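Local coordinates for protein dnab-like replicative helicase (Bacillus phage SPP1, PDB 3BH0) that probably hydrolyses ATP to drive 5'-3' unwinding of DNA as a DnaB-family replicative helicase, of which this chain is the ATPase domain, at residues Arg76-Lys81 with Asp266-Lys271; Ile209-Lys214 with Ser250-Gln255; Glu235-Lys240 with Leu244-Glu249; Tyr264-Asp267 with Glu272-Ser275; Val281-Ala284 with Pro290-Thr293. All blocks are in the same frame, centred on the assembly; numbering follows the deposited sequence.

The five contacts sample different depths of one RecA-like domain. Interactions 1 and 4 lie at its surface and share Asp266 and Asp267 of helix 266-269; the first is aromatic and sulfur packing against the probable P-loop, the second a small polar turn. Interaction 3 touches interaction 1 through Glu235, whose carboxylate meets both Arg76 and Tyr269, and relies on a single salt bridge inside a long loop. Interaction 2, partly buried, joins two helices by close packing around a serine. Interaction 5 is also partly buried, but here the backbone does the bonding, in a hairpin of the central sheet whose strand 278-286 neighbours strand 259-265, the one leading into interaction 4.

Interaction 1 of 5, residues Arg76-Lys81 with Asp266-Lys271; sequences RPSMGK and DDYYDK
Tyr269 reaches from helix 266-269 to the loop 76-81, where it meets Met79 and Arg76. From CB, a chi1 of -71° sets CG beside the backbone N and sends the ring toward the loop. On one edge Tyr269 CE2 approaches Met79 SD at 3.9 Å; the modelled methyl CE of Met79 is too close to the ring to be relied on, but the sulfur lies 5.0 Å from the centroid of the Tyr269 ring, 58° off its normal, an oblique Met-aromatic contact. On the other edge CD1 packs against Lys240. The tip, Tyr269 OH, sits 3.8 Å from Arg76 CB and is hydrogen-bonded to Glu235, which also forms a salt bridge with Arg76 NE; Arg76 NH1 is held by the carbonyl of Leu230. One face of the Tyr269 ring takes Tyr268 CD2, 3.7 Å above its plane. Tyr268 CE1 in turn lies 3.5 Å from Ser78 CB, which comes at the ring obliquely. The type II turn from Arg76 to Met79 presents these groups, and Gly80 and Lys81 follow in a sequence consistent with a Walker A motif. Across the two segments the chemistry is apolar and aromatic, while the polar ends of Arg76 and Tyr269 are met by Glu235 and Leu230; Glu235 thereby links the arginine and the tyrosine beside the probable nucleotide loop.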
# COMPACT_ATOMS: atom_id res chain seq x y z
N ARG A 76 10.67 -0.85 8.69
CA ARG A 76 12.01 -0.29 8.71
C ARG A 76 12.55 -0.19 7.27
O ARG A 76 11.98 -0.79 6.35
CB ARG A 76 12.90 -1.14 9.60
CG ARG A 76 12.51 -1.10 11.08
CD ARG A 76 12.84 0.25 11.72
NE ARG A 76 14.24 0.61 11.52
CZ ARG A 76 14.69 1.85 11.34
NH1 ARG A 76 13.86 2.90 11.34
NH2 ARG A 76 15.98 2.05 11.13
N PRO A 77 13.63 0.60 7.06
CA PRO A 77 14.24 0.63 5.72
C PRO A 77 14.71 -0.75 5.24
O PRO A 77 15.13 -1.58 6.04
CB PRO A 77 15.44 1.56 5.91
CG PRO A 77 15.13 2.37 7.11
CD PRO A 77 14.32 1.50 8.00
N SER A 78 14.61 -0.97 3.93
CA SER A 78 15.16 -2.17 3.28
C SER A 78 14.35 -3.44 3.45
O SER A 78 14.84 -4.52 3.14
CB SER A 78 16.60 -2.44 3.74
OG SER A 78 17.50 -1.49 3.23
N MET A 79 13.12 -3.32 3.95
CA MET A 79 12.26 -4.49 4.11
C MET A 79 11.41 -4.77 2.87
O MET A 79 10.78 -5.82 2.78
CB MET A 79 11.36 -4.32 5.33
CG MET A 79 12.10 -4.01 6.63
SD MET A 79 13.16 -5.35 7.29
CE MET A 79 12.86 -5.08 9.02
N GLY A 80 11.38 -3.84 1.91
CA GLY A 80 10.64 -4.02 0.66
C GLY A 80 9.37 -3.19 0.48
O GLY A 80 8.61 -3.40 -0.47
N LYS A 81 9.18 -2.22 1.38
CA LYS A 81 7.97 -1.39 1.52
C LYS A 81 7.46 -0.75 0.23
O LYS A 81 6.29 -0.88 -0.09
CB LYS A 81 8.26 -0.30 2.56
CG LYS A 81 7.10 0.57 3.00
CD LYS A 81 7.45 1.30 4.31
CE LYS A 81 8.48 2.41 4.11
NZ LYS A 81 9.24 2.67 5.36
N ASP A 266 13.89 -11.15 7.09
CA ASP A 266 14.83 -11.71 8.07
C ASP A 266 16.30 -11.66 7.64
O ASP A 266 17.19 -11.46 8.49
CB ASP A 266 14.45 -13.15 8.49
CG ASP A 266 15.21 -13.65 9.73
OD1 ASP A 266 14.61 -13.82 10.81
OD2 ASP A 266 16.43 -13.86 9.65
N ASP A 267 16.55 -11.82 6.34
CA ASP A 267 17.93 -11.93 5.84
C ASP A 267 18.66 -10.59 5.72
O ASP A 267 19.86 -10.56 5.44
CB ASP A 267 18.03 -12.80 4.56
CG ASP A 267 17.31 -12.18 3.36
OD1 ASP A 267 16.86 -11.02 3.44
OD2 ASP A 267 17.21 -12.86 2.31
N TYR A 268 17.93 -9.49 5.95
CA TYR A 268 18.55 -8.20 6.17
C TYR A 268 19.28 -8.20 7.51
O TYR A 268 20.36 -7.64 7.63
CB TYR A 268 17.54 -7.05 6.14
CG TYR A 268 18.17 -5.68 6.31
CD1 TYR A 268 18.78 -5.04 5.22
CD2 TYR A 268 18.17 -5.04 7.54
CE1 TYR A 268 19.37 -3.79 5.36
CE2 TYR A 268 18.76 -3.78 7.70
CZ TYR A 268 19.36 -3.16 6.59
OH TYR A 268 19.95 -1.91 6.71
N TYR A 269 18.68 -8.84 8.51
CA TYR A 269 19.18 -8.81 9.88
C TYR A 269 20.15 -9.94 10.24
O TYR A 269 21.20 -9.69 10.86
CB TYR A 269 18.01 -8.76 10.87
CG TYR A 269 17.27 -7.45 10.86
CD1 TYR A 269 17.93 -6.25 11.18
CD2 TYR A 269 15.93 -7.39 10.51
CE1 TYR A 269 17.27 -5.03 11.16
CE2 TYR A 269 15.27 -6.17 10.49
CZ TYR A 269 15.94 -5.01 10.81
OH TYR A 269 15.28 -3.81 10.80
N ASP A 270 19.80 -11.17 9.88
CA ASP A 270 20.69 -12.30 10.11
C ASP A 270 21.05 -12.88 8.75
O ASP A 270 20.19 -13.34 8.01
CB ASP A 270 20.01 -13.34 11.01
CG ASP A 270 20.60 -14.75 10.83
OD1 ASP A 270 21.77 -14.90 10.41
OD2 ASP A 270 19.86 -15.72 11.11
N LYS A 271 22.35 -12.87 8.44
CA LYS A 271 22.81 -13.16 7.08
C LYS A 271 22.80 -14.65 6.69
O LYS A 271 22.95 -14.99 5.51
CB LYS A 271 24.18 -12.52 6.83
CG LYS A 271 24.26 -11.04 7.24
CD LYS A 271 23.52 -10.11 6.25
CE LYS A 271 23.43 -8.67 6.77
NZ LYS A 271 22.83 -7.74 5.75

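Interaction 2 of 5, residues Ile209-Lys214 with Ser250-Gln255; sequences ISRDLK and SGQLEQ
Ser210 and Gln252 are brought together by two similar torsions: OG of Ser210 is turned away from the backbone N (chi1 159°), and CG of Gln252 likewise (chi1 -178°), so that each side chain leans across the gap between its helix and the other. The result is a close approach, with Ser210 OG 3.4 Å from Gln252 CG. Ser210 CB lies 3.9 Å from Gln252 CG. The Ser210 hydroxyl OG also lies 3.7 Å from Leu253 CA, yet its hydrogen-bonding partner is the carboxylate of Asp256, one turn further along the shorter helix. A small side chain on one helix thus allows the backbones to come near, with Ser210 CA and Leu253 CA 5.7 Å apart. Beside the hydroxyl, Leu253 contributes a methyl, its CD1 resting 3.8 Å from Ser210 CB. Toward solvent the packing changes character. Arg211 bends at chi3 and passes across the end of Gln252 at about a right angle, the guanidinium and amide planes being 89° apart, and the aliphatic Arg211 CG lies 3.9 Å from Gln252 CD. The contact fastens the start of helix 252-256 to the middle of helix 202-220. On the sheet side, Leu253 reaches Leu72 of strand 70-74 and the loop residue Leu190, while Leu213 packs on Phe70 of the same strand.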
# COMPACT_ATOMS: atom_id res chain seq x y z
N ILE A 209 -3.04 14.16 10.96
CA ILE A 209 -2.91 13.48 9.66
C ILE A 209 -3.63 12.13 9.66
O ILE A 209 -4.35 11.81 8.72
CB ILE A 209 -1.44 13.30 9.23
CG1 ILE A 209 -0.78 14.66 8.96
CG2 ILE A 209 -1.37 12.40 7.97
CD1 ILE A 209 0.75 14.61 8.91
N SER A 210 -3.47 11.37 10.73
CA SER A 210 -4.08 10.03 10.85
C SER A 210 -5.62 10.07 10.89
O SER A 210 -6.29 9.37 10.12
CB SER A 210 -3.50 9.29 12.07
OG SER A 210 -4.35 8.24 12.53
N ARG A 211 -6.18 10.90 11.78
CA ARG A 211 -7.64 11.07 11.88
C ARG A 211 -8.23 11.47 10.54
O ARG A 211 -9.24 10.88 10.10
CB ARG A 211 -8.02 12.12 12.94
CG ARG A 211 -7.90 11.63 14.35
CD ARG A 211 -8.45 12.65 15.33
NE ARG A 211 -7.76 13.94 15.24
CZ ARG A 211 -6.72 14.27 16.00
NH1 ARG A 211 -6.27 13.40 16.88
NH2 ARG A 211 -6.13 15.47 15.87
N ASP A 212 -7.60 12.45 9.90
CA ASP A 212 -8.09 13.01 8.64
C ASP A 212 -8.04 11.99 7.49
O ASP A 212 -8.95 11.95 6.63
CB ASP A 212 -7.34 14.32 8.29
CG ASP A 212 -7.64 15.46 9.29
OD1 ASP A 212 -8.47 15.25 10.21
OD2 ASP A 212 -7.06 16.56 9.18
N LEU A 213 -7.00 11.14 7.50
CA LEU A 213 -6.85 10.09 6.48
C LEU A 213 -7.95 9.06 6.59
O LEU A 213 -8.46 8.56 5.59
CB LEU A 213 -5.47 9.42 6.53
CG LEU A 213 -4.34 10.22 5.86
CD1 LEU A 213 -2.98 9.59 6.07
CD2 LEU A 213 -4.61 10.48 4.36
N LYS A 214 -8.32 8.74 7.82
CA LYS A 214 -9.40 7.78 8.07
C LYS A 214 -10.77 8.40 7.73
O LYS A 214 -11.62 7.76 7.09
CB LYS A 214 -9.32 7.26 9.52
CG LYS A 214 -10.48 6.36 9.99
CD LYS A 214 -10.83 5.26 8.99
CE LYS A 214 -11.90 4.33 9.53
NZ LYS A 214 -12.15 3.24 8.54
N SER A 250 3.86 8.69 16.83
CA SER A 250 2.60 8.95 16.14
C SER A 250 1.38 8.84 17.07
O SER A 250 0.49 9.71 17.04
CB SER A 250 2.47 7.98 14.96
OG SER A 250 3.65 8.00 14.15
N GLY A 251 1.35 7.78 17.87
CA GLY A 251 0.24 7.47 18.79
C GLY A 251 -1.05 7.04 18.08
O GLY A 251 -1.31 5.85 17.87
N GLN A 252 -1.86 8.05 17.74
CA GLN A 252 -3.14 7.89 17.06
C GLN A 252 -3.14 6.83 15.96
O GLN A 252 -4.14 6.14 15.74
CB GLN A 252 -3.51 9.24 16.47
CG GLN A 252 -4.84 9.30 15.76
CD GLN A 252 -6.01 9.23 16.72
OE1 GLN A 252 -6.69 8.22 16.80
NE2 GLN A 252 -6.25 10.33 17.45
N LEU A 253 -2.00 6.70 15.28
CA LEU A 253 -1.87 5.89 14.07
C LEU A 253 -2.41 4.45 14.18
O LEU A 253 -3.11 3.98 13.28
CB LEU A 253 -0.40 5.91 13.60
CG LEU A 253 -0.07 5.77 12.11
CD1 LEU A 253 -1.00 6.59 11.25
CD2 LEU A 253 1.37 6.18 11.86
N GLU A 254 -2.11 3.77 15.28
CA GLU A 254 -2.58 2.40 15.47
C GLU A 254 -4.08 2.33 15.75
O GLU A 254 -4.74 1.33 15.44
CB GLU A 254 -1.78 1.66 16.55
CG GLU A 254 -2.15 2.00 17.99
CD GLU A 254 -1.57 1.00 18.99
OE1 GLU A 254 -0.72 1.43 19.80
OE2 GLU A 254 -1.96 -0.20 18.97
N GLN A 255 -4.62 3.39 16.35
CA GLN A 255 -6.04 3.42 16.67
C GLN A 255 -6.91 3.60 15.42
O GLN A 255 -7.87 2.87 15.23
CB GLN A 255 -6.31 4.45 17.77
CG GLN A 255 -5.83 3.91 19.14
CD GLN A 255 -5.71 4.96 20.23
OE1 GLN A 255 -6.56 5.83 20.36
NE2 GLN A 255 -4.64 4.88 21.01

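Interaction 3 of 5, residues Glu235-Lys240 with Leu244-Glu249; sequences EQRQDK and LSDLRE
Arg237 belongs to an irregular run of backbone, extended at Arg237 itself, whereas Asp246 closes a short 3-10 turn formed by residues 244-246, and the chain folds back so that these two meet. The side chains approach from opposite directions. Arg237 bends at chi3, bringing NH2 to within 2.6 Å of Asp246 OD2 in a salt bridge; the second carboxylate oxygen, Asp246 OD1, stays 3.4 Å from Arg237 NH2. Guanidinium and carboxylate planes are only 21° apart, but OD2 stands obliquely to the guanidinium. Each charged group has further support from the connecting residues: Asp246 OD2 is hydrogen-bonded to the backbone N of Met243, and Arg237 NH1 to the carbonyl of Arg241. On the arginine's own side, Lys240 NZ clasps the turn, donating to Arg237 O at 2.9 Å, in the carbonyl plane, and to Gln238 O at 3.0 Å, from above the plane of that second carbonyl. Asp246 is buried, and the nearby arginine would be expected to favour its ionised carboxylate. The whole is a loop braced by an ion pair between strand 223-228 and helix 252-256, a position consistent with that of the L2 loop of RecA-like domains.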
# COMPACT_ATOMS: atom_id res chain seq x y z
N GLU A 235 15.53 -1.93 15.91
CA GLU A 235 16.78 -2.57 15.55
C GLU A 235 17.73 -2.80 16.73
O GLU A 235 18.62 -3.66 16.66
CB GLU A 235 17.45 -1.84 14.38
CG GLU A 235 16.57 -1.90 13.11
CD GLU A 235 17.23 -1.35 11.85
OE1 GLU A 235 18.40 -0.91 11.92
OE2 GLU A 235 16.57 -1.39 10.78
N GLN A 236 17.53 -2.05 17.82
CA GLN A 236 18.22 -2.36 19.08
C GLN A 236 17.37 -3.26 19.99
O GLN A 236 17.30 -3.08 21.21
CB GLN A 236 18.71 -1.10 19.81
CG GLN A 236 19.77 -1.37 20.93
CD GLN A 236 20.86 -2.40 20.54
OE1 GLN A 236 21.99 -2.02 20.20
NE2 GLN A 236 20.53 -3.70 20.62
N ARG A 237 16.74 -4.24 19.35
CA ARG A 237 16.06 -5.36 20.00
C ARG A 237 16.72 -6.62 19.47
O ARG A 237 17.33 -6.58 18.39
CB ARG A 237 14.57 -5.39 19.60
CG ARG A 237 13.65 -4.65 20.53
CD ARG A 237 12.18 -5.00 20.29
NE ARG A 237 11.59 -4.26 19.17
CZ ARG A 237 10.87 -4.82 18.20
NH1 ARG A 237 10.62 -6.12 18.21
NH2 ARG A 237 10.38 -4.07 17.23
N GLN A 238 16.60 -7.72 20.21
CA GLN A 238 17.06 -9.03 19.74
C GLN A 238 16.22 -9.45 18.54
O GLN A 238 16.73 -9.57 17.42
CB GLN A 238 16.99 -10.08 20.86
CG GLN A 238 18.06 -9.93 21.96
CD GLN A 238 17.79 -10.79 23.21
OE1 GLN A 238 17.05 -11.79 23.15
NE2 GLN A 238 18.38 -10.39 24.34
N ASP A 239 14.93 -9.68 18.79
CA ASP A 239 13.96 -9.95 17.73
C ASP A 239 13.48 -8.63 17.11
O ASP A 239 12.77 -7.84 17.74
CB ASP A 239 12.77 -10.74 18.29
CG ASP A 239 11.73 -11.07 17.24
OD1 ASP A 239 11.80 -10.52 16.13
OD2 ASP A 239 10.83 -11.90 17.52
N LYS A 240 13.87 -8.41 15.85
CA LYS A 240 13.60 -7.14 15.19
C LYS A 240 12.34 -7.17 14.33
O LYS A 240 12.19 -6.37 13.41
CB LYS A 240 14.83 -6.69 14.38
CG LYS A 240 16.04 -6.40 15.25
CD LYS A 240 17.28 -6.18 14.42
CE LYS A 240 18.55 -6.35 15.25
NZ LYS A 240 18.56 -7.68 15.96
N LEU A 244 3.38 -3.17 17.49
CA LEU A 244 2.49 -2.01 17.46
C LEU A 244 3.05 -0.83 18.24
O LEU A 244 2.86 0.32 17.84
CB LEU A 244 1.08 -2.37 17.93
CG LEU A 244 0.26 -3.27 17.01
CD1 LEU A 244 -0.98 -3.75 17.76
CD2 LEU A 244 -0.13 -2.60 15.71
N SER A 245 3.76 -1.12 19.33
CA SER A 245 4.47 -0.10 20.10
C SER A 245 5.56 0.65 19.29
O SER A 245 5.98 1.74 19.69
CB SER A 245 5.08 -0.72 21.37
OG SER A 245 6.26 -1.46 21.07
N ASP A 246 6.01 0.08 18.17
CA ASP A 246 7.04 0.73 17.34
C ASP A 246 6.55 2.00 16.62
O ASP A 246 7.36 2.80 16.13
CB ASP A 246 7.64 -0.26 16.34
CG ASP A 246 8.46 -1.33 17.02
OD1 ASP A 246 9.15 -1.00 18.00
OD2 ASP A 246 8.41 -2.50 16.57
N LEU A 247 5.24 2.17 16.56
CA LEU A 247 4.66 3.35 15.94
C LEU A 247 4.72 4.57 16.88
O LEU A 247 3.93 5.50 16.74
CB LEU A 247 3.22 3.06 15.47
CG LEU A 247 3.03 1.95 14.41
CD1 LEU A 247 1.63 1.32 14.48
CD2 LEU A 247 3.32 2.47 13.00
N ARG A 248 5.70 4.57 17.79
CA ARG A 248 5.81 5.52 18.94
C ARG A 248 5.42 6.98 18.68
O ARG A 248 4.46 7.48 19.27
CB ARG A 248 7.21 5.49 19.56
CG ARG A 248 7.29 6.07 20.99
CD ARG A 248 7.37 7.61 21.04
NE ARG A 248 7.50 8.08 22.43
CZ ARG A 248 7.43 9.35 22.83
NH1 ARG A 248 7.24 10.34 21.95
NH2 ARG A 248 7.57 9.64 24.12
N GLU A 249 6.17 7.62 17.79
CA GLU A 249 6.13 9.08 17.59
C GLU A 249 4.80 9.61 17.02
O GLU A 249 4.64 10.81 16.79
CB GLU A 249 7.32 9.54 16.72
CG GLU A 249 8.71 9.11 17.24
CD GLU A 249 9.22 7.78 16.65
OE1 GLU A 249 8.39 6.88 16.37
OE2 GLU A 249 10.45 7.63 16.48

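Interaction 4 of 5, residues Tyr264-Asp267 with Glu272-Ser275; sequences YRDD and ESES
Ser273, although it sits beside the carboxylate of Asp266, turns its hydroxyl away from it and into an ST turn. At an unusual chi1 of 104° that hydroxyl points back over its own turn, and Ser273 OG accepts from Ser275 N, the two atoms 2.9 Å apart with an angle of 142° at the hydrogen. Ser273 OG lies 3.7 Å from Asp266 OD2; the still closer approach of Ser273 CB to that oxygen is too short in the model and is doubtful. Alongside, Asp267 CB comes to 3.9 Å from Ser273 OG, and Ser275 CB faces Asp266 CB at 4.4 Å. The two aspartates direct their charges differently. Asp266 OD1 takes a weak hydrogen bond from Tyr264 OH, and Asp267 OD1 forms a salt bridge with Arg265 NE at 3.1 Å, leaving its OD2 to receive the backbone N of Asn277. Arg265 NH1 further reaches the carbonyl of Ser78. The contact thus folds the loop before strand 278-286 back against the junction of strand 259-265 with helix 266-269, within the connection between these neighbouring antiparallel strands.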
# COMPACT_ATOMS: atom_id res chain seq x y z
N TYR A 264 8.84 -7.48 7.30
CA TYR A 264 10.08 -7.88 7.91
C TYR A 264 10.77 -8.83 6.96
O TYR A 264 10.16 -9.78 6.48
CB TYR A 264 9.79 -8.56 9.24
CG TYR A 264 10.99 -9.12 9.95
CD1 TYR A 264 11.85 -8.29 10.66
CD2 TYR A 264 11.26 -10.49 9.93
CE1 TYR A 264 12.95 -8.80 11.33
CE2 TYR A 264 12.35 -11.01 10.59
CZ TYR A 264 13.19 -10.17 11.29
OH TYR A 264 14.28 -10.69 11.95
N ARG A 265 12.03 -8.53 6.67
CA ARG A 265 12.84 -9.36 5.79
C ARG A 265 14.01 -9.91 6.61
O ARG A 265 14.99 -9.21 6.84
CB ARG A 265 13.29 -8.51 4.61
CG ARG A 265 13.91 -9.26 3.47
CD ARG A 265 14.33 -8.30 2.38
NE ARG A 265 15.70 -8.57 1.97
CZ ARG A 265 16.73 -7.75 2.14
NH1 ARG A 265 16.56 -6.56 2.70
NH2 ARG A 265 17.94 -8.12 1.75
N ASP A 266 13.89 -11.15 7.09
CA ASP A 266 14.83 -11.71 8.07
C ASP A 266 16.30 -11.66 7.64
O ASP A 266 17.19 -11.46 8.49
CB ASP A 266 14.45 -13.15 8.49
CG ASP A 266 15.21 -13.65 9.73
OD1 ASP A 266 14.61 -13.82 10.81
OD2 ASP A 266 16.43 -13.86 9.65
N ASP A 267 16.55 -11.82 6.34
CA ASP A 267 17.93 -11.93 5.84
C ASP A 267 18.66 -10.59 5.72
O ASP A 267 19.86 -10.56 5.44
CB ASP A 267 18.03 -12.80 4.56
CG ASP A 267 17.31 -12.18 3.36
OD1 ASP A 267 16.86 -11.02 3.44
OD2 ASP A 267 17.21 -12.86 2.31
N GLU A 272 22.62 -15.53 7.67
CA GLU A 272 22.36 -16.95 7.39
C GLU A 272 21.01 -17.37 7.96
O GLU A 272 20.89 -18.38 8.66
CB GLU A 272 23.47 -17.85 7.92
CG GLU A 272 24.84 -17.56 7.32
CD GLU A 272 25.64 -16.58 8.18
OE1 GLU A 272 25.57 -16.70 9.42
OE2 GLU A 272 26.33 -15.69 7.61
N SER A 273 20.00 -16.56 7.65
CA SER A 273 18.64 -16.89 8.02
C SER A 273 18.22 -18.09 7.19
O SER A 273 18.63 -18.24 6.03
CB SER A 273 17.70 -15.70 7.78
OG SER A 273 16.89 -15.85 6.62
N GLU A 274 17.41 -18.95 7.81
CA GLU A 274 16.82 -20.09 7.14
C GLU A 274 15.62 -19.64 6.28
O GLU A 274 14.94 -20.47 5.66
CB GLU A 274 16.40 -21.15 8.17
CG GLU A 274 17.47 -21.47 9.22
CD GLU A 274 16.96 -22.37 10.36
OE1 GLU A 274 16.30 -23.41 10.07
OE2 GLU A 274 17.23 -22.02 11.54
N SER A 275 15.39 -18.33 6.25
CA SER A 275 14.26 -17.75 5.52
C SER A 275 14.72 -16.88 4.36
O SER A 275 14.12 -15.84 4.09
CB SER A 275 13.38 -16.93 6.48
OG SER A 275 13.04 -17.66 7.65

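Interaction 5 of 5, residues Val281-Ala284 with Pro290-Thr293; sequences VIIA and PVGT
Ile283 and Gly292 form the tight centre of this contact, an antiparallel hydrogen-bonded pair. Ile283 N donates to Gly292 O at 2.9 Å, with an angle of 145° at the hydrogen and the donor tilted 23° from the carbonyl plane. That carbonyl oxygen is packed as well as bonded, for Ile283 CB and CD1 each lie about 3.3 Å from Gly292 O. With chi1 at -67°, Ile283 sets CG1 beside its backbone N and CG2 toward the incoming chain, where Ile283 CG2 meets Val291 CG1 at 4.2 Å. The side chain continues onto Leu58 and Met61 of helix 56-62, so the Ile283 side chain is buried against that helix. The return bond is slacker: Gly292 N to Ile283 O measures 3.4 Å and is weak; Val291 CB also lies 3.2 Å from Ile283 O. Gly292 has backbone angles in a region accessible chiefly to glycine. On the opposite face, Ile282 and Thr293 make the non-hydrogen-bonded pair and lie side by side, pointing the same way, with Ile282 CG2 3.8 Å from Thr293 OG1; Thr293 is exposed, as are Val291 and Pro290 at the turn end of the segment. A CA-H...O contact from Thr293 CA to Val281 O, at 3.4 Å, bridges the backbones beyond that pair. The arrangement is a beta hairpin of strands 278-286 and 292-299, part of the antiparallel extension that follows the parallel core strands in RecA-like ATPase domains.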
# COMPACT_ATOMS: atom_id res chain seq x y z
N VAL A 281 4.74 -10.53 5.70
CA VAL A 281 3.75 -9.51 5.94
C VAL A 281 3.07 -9.83 7.26
O VAL A 281 2.28 -10.78 7.35
CB VAL A 281 2.74 -9.44 4.79
CG1 VAL A 281 1.72 -8.35 5.04
CG2 VAL A 281 3.45 -9.19 3.47
N ILE A 282 3.41 -9.07 8.29
CA ILE A 282 2.81 -9.27 9.60
C ILE A 282 1.61 -8.34 9.76
O ILE A 282 1.79 -7.13 9.87
CB ILE A 282 3.82 -9.01 10.75
CG1 ILE A 282 5.16 -9.69 10.45
CG2 ILE A 282 3.23 -9.44 12.09
CD1 ILE A 282 6.30 -9.25 11.38
N ILE A 283 0.41 -8.92 9.75
CA ILE A 283 -0.85 -8.22 10.05
C ILE A 283 -0.93 -8.03 11.57
O ILE A 283 -1.28 -8.95 12.30
CB ILE A 283 -2.08 -9.01 9.52
CG1 ILE A 283 -2.11 -9.05 7.98
CG2 ILE A 283 -3.38 -8.37 9.97
CD1 ILE A 283 -1.19 -10.10 7.33
N ALA A 284 -0.57 -6.84 12.05
CA ALA A 284 -0.48 -6.59 13.49
C ALA A 284 -1.81 -6.08 14.05
O ALA A 284 -2.05 -6.15 15.26
CB ALA A 284 0.63 -5.62 13.78
N PRO A 290 -8.93 -11.73 11.28
CA PRO A 290 -7.80 -12.39 11.97
C PRO A 290 -6.47 -11.63 11.85
O PRO A 290 -6.22 -10.99 10.83
CB PRO A 290 -7.67 -13.73 11.23
CG PRO A 290 -8.13 -13.43 9.82
CD PRO A 290 -9.24 -12.39 9.99
N VAL A 291 -5.64 -11.68 12.89
CA VAL A 291 -4.25 -11.28 12.70
C VAL A 291 -3.40 -12.50 12.36
O VAL A 291 -3.86 -13.65 12.45
CB VAL A 291 -3.66 -10.43 13.88
CG1 VAL A 291 -4.37 -9.08 13.98
CG2 VAL A 291 -3.63 -11.18 15.22
N GLY A 292 -2.17 -12.24 11.94
CA GLY A 292 -1.21 -13.29 11.65
C GLY A 292 -0.22 -12.83 10.60
O GLY A 292 -0.31 -11.71 10.12
N THR A 293 0.69 -13.73 10.25
CA THR A 293 1.80 -13.44 9.36
C THR A 293 1.59 -14.15 8.03
O THR A 293 1.19 -15.30 8.00
CB THR A 293 3.13 -13.92 9.99
OG1 THR A 293 3.39 -13.16 11.19
CG2 THR A 293 4.30 -13.76 9.03